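Local structure of 5-formyltetrahydrofolate cyclo-ligase family protein (Bacillus anthracis, 2JCB) at residues Arg15-Lys18 with Gln19-His23; Ile175-Glu178 with Pro179-Asn183. The protein probably catalyses the ATP-dependent cyclisation of 5-formyltetrahydrofolate to 5,10-methenyltetrahydrofolate, a step of folate metabolism, and binds ADP with a magnesium ion. All coordinates share one frame; numbering follows the deposited sequence.

Contact 1: residues Arg15-Lys18 with Gln19-His23. With ADP (adenosine-5'-diphosphate), chain C.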
loop_
_atom_site.group_PDB
_atom_site.type_symbol
_atom_site.label_atom_id
_atom_site.label_comp_id
_atom_site.label_asym_id
_atom_site.label_seq_id
_atom_site.Cartn_x
_atom_site.Cartn_y
_atom_site.Cartn_z
ATOM N N ARG A 15 -8.146 0.305 -17.992
ATOM C CA ARG A 15 -7.112 0.837 -18.890
ATOM C C ARG A 15 -5.895 1.407 -18.151
ATOM O O ARG A 15 -4.741 1.125 -18.512
ATOM C CB ARG A 15 -7.734 1.904 -19.815
ATOM C CG ARG A 15 -6.945 2.292 -21.074
ATOM C CD ARG A 15 -7.396 3.679 -21.649
ATOM N NE ARG A 15 -6.967 4.729 -20.704
ATOM C CZ ARG A 15 -5.884 5.500 -20.835
ATOM N NH1 ARG A 15 -5.097 5.396 -21.906
ATOM N NH2 ARG A 15 -5.593 6.393 -19.886
ATOM N N LEU A 16 -6.127 2.206 -17.113
ATOM C CA LEU A 16 -5.012 2.810 -16.413
ATOM C C LEU A 16 -4.316 1.753 -15.553
ATOM O O LEU A 16 -3.088 1.694 -15.525
ATOM C CB LEU A 16 -5.441 4.006 -15.555
ATOM C CG LEU A 16 -5.502 5.350 -16.275
ATOM C CD1 LEU A 16 -6.276 6.361 -15.425
ATOM C CD2 LEU A 16 -4.072 5.851 -16.611
ATOM N N ARG A 17 -5.116 0.898 -14.917
ATOM C CA ARG A 17 -4.587 -0.207 -14.060
ATOM C C ARG A 17 -3.699 -1.112 -14.932
ATOM O O ARG A 17 -2.550 -1.354 -14.603
ATOM C CB ARG A 17 -5.727 -1.012 -13.435
ATOM C CG ARG A 17 -5.348 -1.780 -12.155
ATOM C CD ARG A 17 -6.582 -2.561 -11.605
ATOM N NE ARG A 17 -7.459 -1.706 -10.787
ATOM C CZ ARG A 17 -8.778 -1.577 -10.878
ATOM N NH1 ARG A 17 -9.516 -2.279 -11.758
ATOM N NH2 ARG A 17 -9.389 -0.750 -10.034
ATOM N N LYS A 18 -4.243 -1.552 -16.062
ATOM C CA LYS A 18 -3.499 -2.363 -17.053
ATOM C C LYS A 18 -2.162 -1.710 -17.486
ATOM O O LYS A 18 -1.092 -2.330 -17.382
ATOM C CB LYS A 18 -4.404 -2.662 -18.265
ATOM C CG LYS A 18 -3.934 -3.734 -19.273
ATOM C CD LYS A 18 -4.888 -3.852 -20.489
ATOM C CE LYS A 18 -4.326 -4.752 -21.617
ATOM N NZ LYS A 18 -4.806 -4.387 -23.000
ATOM N N GLN A 19 -2.239 -0.459 -17.926
ATOM C CA GLN A 19 -1.065 0.279 -18.429
ATOM C C GLN A 19 0.066 0.433 -17.415
ATOM O O GLN A 19 1.239 0.238 -17.748
ATOM C CB GLN A 19 -1.511 1.620 -19.064
ATOM C CG GLN A 19 -0.455 2.743 -19.132
ATOM C CD GLN A 19 -1.074 4.105 -19.461
ATOM O OE1 GLN A 19 -1.096 5.030 -18.638
ATOM N NE2 GLN A 19 -1.589 4.219 -20.662
ATOM N N ILE A 20 -0.268 0.789 -16.165
ATOM C CA ILE A 20 0.727 0.985 -15.132
ATOM C C ILE A 20 1.334 -0.342 -14.663
ATOM O O ILE A 20 2.529 -0.417 -14.461
ATOM C CB ILE A 20 0.168 1.798 -13.927
ATOM C CG1 ILE A 20 -0.198 3.226 -14.305
ATOM C CG2 ILE A 20 1.204 1.929 -12.894
ATOM C CD1 ILE A 20 1.003 4.010 -14.756
ATOM N N ILE A 21 0.512 -1.374 -14.529
ATOM C CA ILE A 21 0.976 -2.737 -14.201
ATOM C C ILE A 21 1.959 -3.286 -15.236
ATOM O O ILE A 21 2.974 -3.863 -14.898
ATOM C CB ILE A 21 -0.234 -3.701 -13.900
ATOM C CG1 ILE A 21 -0.857 -3.286 -12.558
ATOM C CG2 ILE A 21 0.237 -5.222 -13.863
ATOM C CD1 ILE A 21 -2.138 -4.031 -12.128
ATOM N N GLU A 22 1.660 -3.048 -16.501
ATOM C CA GLU A 22 2.508 -3.426 -17.646
ATOM C C GLU A 22 3.842 -2.703 -17.542
ATOM O O GLU A 22 4.898 -3.305 -17.729
ATOM C CB GLU A 22 1.826 -3.063 -18.954
ATOM C CG GLU A 22 2.600 -3.412 -20.196
ATOM C CD GLU A 22 1.731 -3.338 -21.443
ATOM O OE1 GLU A 22 0.703 -2.614 -21.403
ATOM O OE2 GLU A 22 2.065 -3.993 -22.459
ATOM N N HIS A 23 3.786 -1.416 -17.214
ATOM C CA HIS A 23 4.982 -0.623 -17.048
ATOM C C HIS A 23 5.795 -1.187 -15.867
ATOM O O HIS A 23 6.996 -1.362 -15.980
ATOM C CB HIS A 23 4.615 0.851 -16.848
ATOM C CG HIS A 23 5.782 1.788 -16.929
ATOM N ND1 HIS A 23 7.000 1.522 -16.337
ATOM C CD2 HIS A 23 5.912 2.999 -17.525
ATOM C CE1 HIS A 23 7.836 2.514 -16.586
ATOM N NE2 HIS A 23 7.198 3.429 -17.294
HETATM P PB ADP C . -9.721 -0.141 -6.474
HETATM O O1B ADP C . -9.094 -1.392 -5.866
HETATM O O2B ADP C . -8.898 0.386 -7.591
HETATM O O3B ADP C . -10.056 0.795 -5.332
HETATM P PA ADP C . -12.524 0.115 -7.263
HETATM O O1A ADP C . -12.458 1.556 -6.828
HETATM O O2A ADP C . -13.079 -0.130 -8.575
HETATM O O3A ADP C . -11.094 -0.640 -7.133
HETATM O "O5'" ADP C . -13.505 -0.652 -6.232
HETATM C "C5'" ADP C . -13.847 -2.005 -6.601
HETATM C "C4'" ADP C . -15.241 -2.360 -6.144
HETATM O "O4'" ADP C . -15.324 -2.091 -4.754
HETATM C "C3'" ADP C . -16.257 -1.476 -6.859
HETATM O "O3'" ADP C . -17.173 -2.338 -7.504
HETATM C "C2'" ADP C . -16.904 -0.665 -5.755
HETATM O "O2'" ADP C . -18.299 -0.671 -5.858
HETATM C "C1'" ADP C . -16.530 -1.385 -4.471
HETATM N N9 ADP C . -16.376 -0.491 -3.294
HETATM C C8 ADP C . -15.327 0.316 -3.045
HETATM N N7 ADP C . -15.493 0.956 -1.863
HETATM C C5 ADP C . -16.656 0.578 -1.329
HETATM C C6 ADP C . -17.400 0.872 -0.075
HETATM N N6 ADP C . -16.920 1.742 0.836
HETATM N N1 ADP C . -18.540 0.213 0.143
HETATM C C2 ADP C . -19.046 -0.652 -0.759
HETATM N N3 ADP C . -18.411 -0.980 -1.902
HETATM C C4 ADP C . -17.220 -0.422 -2.244
#
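Arg17 and Ile21 lie one helical turn apart on alpha-helix 6-26, side by side and pointing the same way, with Arg17 CG 3.9 Å from Ile21 CD1. Four i to i+4 backbone bonds establish the helix here: Gln19 N to Arg15 O at 3.0 Å, Ile20 N to Leu16 O at 3.0 Å, Ile21 N to Arg17 O at 3.1 Å and Glu22 N to Lys18 O at 3.0 Å. Each carbonyl of 15-18 is thus satisfied by an amide of 19-22. The faces of the helix differ. Leu16 packs on Ile144, and Ile20 on Val135 and Gln170, whereas Arg15 and Gln19 run alongside each other on an exposed side; their guanidinium and amide planes stand 84° apart, and Arg15 NH1 comes no nearer than 3.9 Å to Gln19 NE2. Leu16 CD2 lies beside the amide oxygen of Gln19. The buried Arg17 chain reaches for the nucleotide pocket, extended as far as CD and turned at chi3 (-83°). Two of its donors are accounted for: NE by the carbonyl oxygen of Gly145, and NH2 by ADP O2B of the beta-phosphate, which lies at the guanidinium edge near its plane, with NH2 to O2B at 2.7 Å and an N-H...O angle of 143°.

Contact 2: residues Ile175-Glu178 with Pro179-Asn183; sequences IPVE and PFDKN. With MG (magnesium ion), chain E; ADP (adenosine-5'-diphosphate), chain C.
Pro179 continues the chain from Glu178 as the second residue of a type I beta turn, which the bond from Asp181 N to Glu178 O (3.0 Å) closes. Phe180, next in the turn, has its ring between protein and nucleotide. On one face Glu178 CB makes a CH-pi contact, 3.7 Å from the Phe180 ring centroid and 25° off the normal; over the opposite face lies ADP C2', 3.6 Å above the ring plane and, like CB, offset toward the rim, and in plane at the edge Phe180 CE1 approaches ADP O1A at 3.3 Å. The ring is placed by a chi1 of 55°, which sets CG between the backbone N and the carbonyl carbon. Asp181 divides its carboxylate between two tasks. OD2 accepts a nearly straight bond (172°) from Glu178 N at 2.8 Å, met from above the carboxylate plane, and also pairs with Lys13. OD1 binds magnesium at 2.1 Å. Glu178 OE2, another acidic oxygen nearby, has Arg10 and Lys13 as partners, which probably offset the repulsion from Asp181. Lys182 then gives its backbone N to Asp152 OD1. With Asp152, two waters, ADP O1A and ADP O3B, Asp181 completes the six ligands of a magnesium-diphosphate nucleotide site.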
loop_
_atom_site.group_PDB
_atom_site.type_symbol
_atom_site.label_atom_id
_atom_site.label_comp_id
_atom_site.label_asym_id
_atom_site.label_seq_id
_atom_site.Cartn_x
_atom_site.Cartn_y
_atom_site.Cartn_z
ATOM N N ILE A 175 -7.370 10.551 -12.497
ATOM C CA ILE A 175 -8.003 9.287 -12.176
ATOM C C ILE A 175 -9.488 9.574 -12.080
ATOM O O ILE A 175 -9.876 10.609 -11.523
ATOM C CB ILE A 175 -7.450 8.738 -10.819
ATOM C CG1 ILE A 175 -6.017 8.237 -10.980
ATOM C CG2 ILE A 175 -8.357 7.624 -10.259
ATOM C CD1 ILE A 175 -5.464 7.687 -9.676
ATOM N N PRO A 176 -10.336 8.698 -12.686
ATOM C CA PRO A 176 -11.792 8.902 -12.692
ATOM C C PRO A 176 -12.365 8.414 -11.361
ATOM O O PRO A 176 -12.790 7.256 -11.270
ATOM C CB PRO A 176 -12.275 8.012 -13.848
ATOM C CG PRO A 176 -11.182 6.966 -14.040
ATOM C CD PRO A 176 -9.931 7.430 -13.342
ATOM N N VAL A 177 -12.342 9.263 -10.336
ATOM C CA VAL A 177 -12.718 8.830 -8.996
ATOM C C VAL A 177 -14.227 8.732 -8.808
ATOM O O VAL A 177 -14.976 9.584 -9.247
ATOM C CB VAL A 177 -12.063 9.672 -7.842
ATOM C CG1 VAL A 177 -10.542 9.659 -7.942
ATOM C CG2 VAL A 177 -12.585 11.066 -7.802
ATOM N N GLU A 178 -14.647 7.659 -8.157
ATOM C CA GLU A 178 -16.019 7.435 -7.790
ATOM C C GLU A 178 -16.238 7.859 -6.330
ATOM O O GLU A 178 -15.266 8.058 -5.589
ATOM C CB GLU A 178 -16.321 5.969 -8.025
ATOM C CG GLU A 178 -15.835 5.507 -9.387
ATOM C CD GLU A 178 -16.272 4.088 -9.757
ATOM O OE1 GLU A 178 -17.473 3.861 -9.979
ATOM O OE2 GLU A 178 -15.383 3.206 -9.835
ATOM N N PRO A 179 -17.513 8.009 -5.914
ATOM C CA PRO A 179 -17.807 8.534 -4.573
ATOM C C PRO A 179 -17.183 7.724 -3.455
ATOM O O PRO A 179 -16.758 8.301 -2.459
ATOM C CB PRO A 179 -19.337 8.482 -4.470
ATOM C CG PRO A 179 -19.856 8.163 -5.826
ATOM C CD PRO A 179 -18.724 7.714 -6.701
ATOM N N PHE A 180 -17.093 6.406 -3.628
ATOM C CA PHE A 180 -16.384 5.530 -2.660
ATOM C C PHE A 180 -14.824 5.486 -2.691
ATOM O O PHE A 180 -14.231 4.841 -1.856
ATOM C CB PHE A 180 -16.903 4.100 -2.845
ATOM C CG PHE A 180 -16.777 3.609 -4.264
ATOM C CD1 PHE A 180 -15.513 3.219 -4.769
ATOM C CD2 PHE A 180 -17.905 3.602 -5.119
ATOM C CE1 PHE A 180 -15.365 2.810 -6.077
ATOM C CE2 PHE A 180 -17.767 3.178 -6.437
ATOM C CZ PHE A 180 -16.504 2.772 -6.911
ATOM N N ASP A 181 -14.170 6.109 -3.663
ATOM C CA ASP A 181 -12.706 6.115 -3.739
ATOM C C ASP A 181 -12.140 6.979 -2.617
ATOM O O ASP A 181 -12.533 8.136 -2.483
ATOM C CB ASP A 181 -12.268 6.627 -5.109
ATOM C CG ASP A 181 -12.413 5.572 -6.200
ATOM O OD1 ASP A 181 -12.301 4.375 -5.885
ATOM O OD2 ASP A 181 -12.661 5.910 -7.358
ATOM N N LYS A 182 -11.273 6.392 -1.801
ATOM C CA LYS A 182 -10.618 7.092 -0.676
ATOM C C LYS A 182 -9.249 7.582 -1.095
ATOM O O LYS A 182 -8.507 6.887 -1.803
ATOM C CB LYS A 182 -10.527 6.196 0.546
ATOM C CG LYS A 182 -11.939 5.779 1.106
ATOM C CD LYS A 182 -12.783 6.959 1.586
ATOM C CE LYS A 182 -12.472 7.307 3.034
ATOM N NZ LYS A 182 -13.324 8.432 3.507
ATOM N N ASN A 183 -8.887 8.773 -0.635
ATOM C CA ASN A 183 -7.558 9.339 -0.938
ATOM C C ASN A 183 -6.560 9.025 0.150
ATOM O O ASN A 183 -6.939 8.786 1.283
ATOM C CB ASN A 183 -7.668 10.871 -1.028
ATOM C CG ASN A 183 -8.452 11.333 -2.237
ATOM O OD1 ASN A 183 -8.814 10.545 -3.120
ATOM N ND2 ASN A 183 -8.746 12.636 -2.282
HETATM MG MG MG E . -11.130 2.616 -5.617
HETATM P PB ADP C . -9.721 -0.141 -6.474
HETATM O O1B ADP C . -9.094 -1.392 -5.866
HETATM O O2B ADP C . -8.898 0.386 -7.591
HETATM O O3B ADP C . -10.056 0.795 -5.332
HETATM P PA ADP C . -12.524 0.115 -7.263
HETATM O O1A ADP C . -12.458 1.556 -6.828
HETATM O O2A ADP C . -13.079 -0.130 -8.575
HETATM O O3A ADP C . -11.094 -0.640 -7.133
HETATM O "O5'" ADP C . -13.505 -0.652 -6.232
HETATM C "C5'" ADP C . -13.847 -2.005 -6.601
HETATM C "C4'" ADP C . -15.241 -2.360 -6.144
HETATM O "O4'" ADP C . -15.324 -2.091 -4.754
HETATM C "C3'" ADP C . -16.257 -1.476 -6.859
HETATM O "O3'" ADP C . -17.173 -2.338 -7.504
HETATM C "C2'" ADP C . -16.904 -0.665 -5.755
HETATM O "O2'" ADP C . -18.299 -0.671 -5.858
HETATM C "C1'" ADP C . -16.530 -1.385 -4.471
HETATM N N9 ADP C . -16.376 -0.491 -3.294
HETATM C C8 ADP C . -15.327 0.316 -3.045
HETATM N N7 ADP C . -15.493 0.956 -1.863
HETATM C C5 ADP C . -16.656 0.578 -1.329
HETATM C C6 ADP C . -17.400 0.872 -0.075
HETATM N N6 ADP C . -16.920 1.742 0.836
HETATM N N1 ADP C . -18.540 0.213 0.143
HETATM C C2 ADP C . -19.046 -0.652 -0.759
HETATM N N3 ADP C . -18.411 -0.980 -1.902
HETATM C C4 ADP C . -17.220 -0.422 -2.244
HETATM O O HOH W 1 -10.072 2.960 -7.603
HETATM O O HOH W 2 -9.606 3.842 -4.803
#

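How the contacts relate
Contacts 1 and 2 approach the same ADP from different elements: 15-23 is a run of helix 6-26, while 175-183 belongs to the loop between strands 161-165 and 186-189. Their centres are 18 Å apart and their nearest atoms about 4 Å, without touching; both meet ADP. Contact 1 is partly buried and rests on regular backbone bonding, with one positive side chain sent to the beta-phosphate. Contact 2 is a surface contact where side chains do more of the work, combining a metal-bound carboxylate with an aromatic ring against the nucleotide. Helix 6-26 also borders contact 2, where Val9 and Glu12 touch Pro176, and it binds ADP through Arg10 and Lys13 as well.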